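Local coordinates for protein alpha,alpha-trehalose-phosphate synthase (UDP-forming) (Burkholderia multivorans, PDB 5UOF) that belongs to glycosyltransferase family 20 and is built as a GT-B enzyme of two Rossmann-like domains, at residues A[289-294]-A[333-338]. Sequence-based numbering, arbitrary orientation. Where two conformers were deposited one is given.
Sequences RMLANA and GRFSQL
Two helices that pack beside the parallel sheet of one Rossmann-like domain of a GT-B fold, 280-293 and 314-335, meet here at their C-terminal ends, where Phe335 lies against Leu291 and Ala292. Leu291 comes over one face of the phenyl ring: its CB sits 4.0 Å from the ring centroid of Phe335, 16° off the ring normal, a CH-pi contact displaced toward the CE2-CZ rim. Farther out, Leu291 CD1 reaches Phe335 CD2 at 3.8 Å. With CG anti to its own carbonyl carbon (chi1 -70°), Phe335 sends its ring out to the other helix, and CZ, the leading atom, comes within 3.8 Å of the backbone N of Ala292 and 4.1 Å of its CB.

Arg334 closes the other side of the ring. Its CG stands 3.8 Å above the plane of the Phe335 ring, over the middle, which leaves the phenyl group clamped between an arginine methylene and the leucine CB. From there the arginine runs extended to NE, CG anti to the backbone N (chi1 -178°), and carries its guanidinium across to Ala292, where NH2 meets CB at 3.6 Å. Arg334 NH1 forms a salt bridge with Glu288, one turn back on helix 280-293, adding a charged link at the more exposed margin of an apolar contact. Gln298 and Pro342 also touch Phe335, whose buried ring thus fills the join between the helix ends and nearby loops. Such packing of neighbouring crossover helices beside a parallel sheet is characteristic of the alpha/beta/alpha Rossmann-like domains of GT-B glycosyltransferases.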
# COMPACT_ATOMS: atom_id res chain seq x y z
N ARG A 289 11.57 -24.38 -0.26
CA ARG A 289 12.92 -23.87 -0.49
C ARG A 289 13.87 -24.34 0.60
O ARG A 289 15.01 -24.70 0.32
CB ARG A 289 12.88 -22.34 -0.55
CG ARG A 289 14.20 -21.69 -0.92
CD ARG A 289 13.99 -20.23 -1.36
NE ARG A 289 13.22 -20.12 -2.60
CZ ARG A 289 13.07 -18.99 -3.29
NH1 ARG A 289 13.64 -17.87 -2.87
NH2 ARG A 289 12.36 -18.98 -4.41
N MET A 290 13.40 -24.39 1.85
CA MET A 290 14.27 -24.90 2.90
C MET A 290 14.64 -26.35 2.65
O MET A 290 15.80 -26.74 2.81
CB MET A 290 13.59 -24.74 4.26
CG MET A 290 14.55 -24.91 5.42
SD MET A 290 13.73 -25.68 6.81
CE MET A 290 13.49 -27.34 6.19
N LEU A 291 13.67 -27.18 2.25
CA LEU A 291 13.95 -28.59 2.00
C LEU A 291 14.91 -28.77 0.83
O LEU A 291 15.70 -29.72 0.82
CB LEU A 291 12.66 -29.35 1.73
CG LEU A 291 11.68 -29.45 2.90
CD1 LEU A 291 10.41 -30.12 2.40
CD2 LEU A 291 12.30 -30.23 4.07
N ALA A 292 14.83 -27.88 -0.17
CA ALA A 292 15.77 -27.93 -1.29
C ALA A 292 17.16 -27.48 -0.86
O ALA A 292 18.17 -28.06 -1.28
CB ALA A 292 15.25 -27.07 -2.43
N ASN A 293 17.23 -26.43 -0.03
CA ASN A 293 18.52 -25.86 0.37
C ASN A 293 19.23 -26.73 1.40
O ASN A 293 20.47 -26.75 1.44
CB ASN A 293 18.33 -24.46 0.96
CG ASN A 293 17.87 -23.45 -0.06
OD1 ASN A 293 18.02 -23.64 -1.27
ND2 ASN A 293 17.31 -22.34 0.43
N ALA A 294 18.48 -27.41 2.26
CA ALA A 294 19.03 -28.20 3.36
C ALA A 294 18.43 -29.59 3.24
O ALA A 294 17.51 -29.95 4.00
CB ALA A 294 18.73 -27.56 4.71
N GLY A 333 4.58 -33.75 -4.18
CA GLY A 333 5.05 -34.53 -5.31
C GLY A 333 6.56 -34.46 -5.46
O GLY A 333 7.20 -35.44 -5.85
N ARG A 334 7.14 -33.31 -5.12
CA ARG A 334 8.58 -33.13 -5.27
C ARG A 334 9.36 -33.92 -4.23
O ARG A 334 10.36 -34.57 -4.56
CB ARG A 334 8.93 -31.64 -5.17
CG ARG A 334 10.42 -31.35 -5.37
CD ARG A 334 10.70 -29.85 -5.41
NE ARG A 334 12.14 -29.63 -5.56
CZ ARG A 334 12.75 -28.46 -5.41
NH1 ARG A 334 12.05 -27.38 -5.09
NH2 ARG A 334 14.06 -28.38 -5.57
N PHE A 335 8.92 -33.89 -2.97
CA PHE A 335 9.74 -34.35 -1.86
C PHE A 335 9.23 -35.60 -1.15
O PHE A 335 9.98 -36.18 -0.36
CB PHE A 335 9.92 -33.24 -0.82
CG PHE A 335 10.79 -32.10 -1.29
CD1 PHE A 335 12.11 -32.33 -1.67
CD2 PHE A 335 10.29 -30.81 -1.35
CE1 PHE A 335 12.91 -31.29 -2.11
CE2 PHE A 335 11.09 -29.76 -1.79
CZ PHE A 335 12.41 -30.01 -2.16
N SER A 336 7.98 -36.02 -1.37
CA SER A 336 7.45 -37.07 -0.51
C SER A 336 8.17 -38.40 -0.72
O SER A 336 8.74 -38.67 -1.78
CB SER A 336 5.94 -37.27 -0.73
OG SER A 336 5.66 -37.68 -2.05
N GLN A 337 8.15 -39.21 0.33
CA GLN A 337 8.68 -40.56 0.29
C GLN A 337 7.61 -41.51 0.84
O GLN A 337 6.55 -41.09 1.31
CB GLN A 337 10.00 -40.66 1.08
CG GLN A 337 11.10 -39.73 0.56
CD GLN A 337 11.60 -40.09 -0.85
OE1 GLN A 337 11.39 -41.20 -1.33
NE2 GLN A 337 12.26 -39.13 -1.50
N LEU A 338 7.92 -42.81 0.77
CA LEU A 338 6.99 -43.86 1.16
C LEU A 338 6.33 -43.59 2.50
O LEU A 338 5.14 -43.87 2.68
CB LEU A 338 7.73 -45.19 1.22
CG LEU A 338 7.29 -46.27 0.24
CD1 LEU A 338 7.91 -47.57 0.68
CD2 LEU A 338 5.78 -46.36 0.19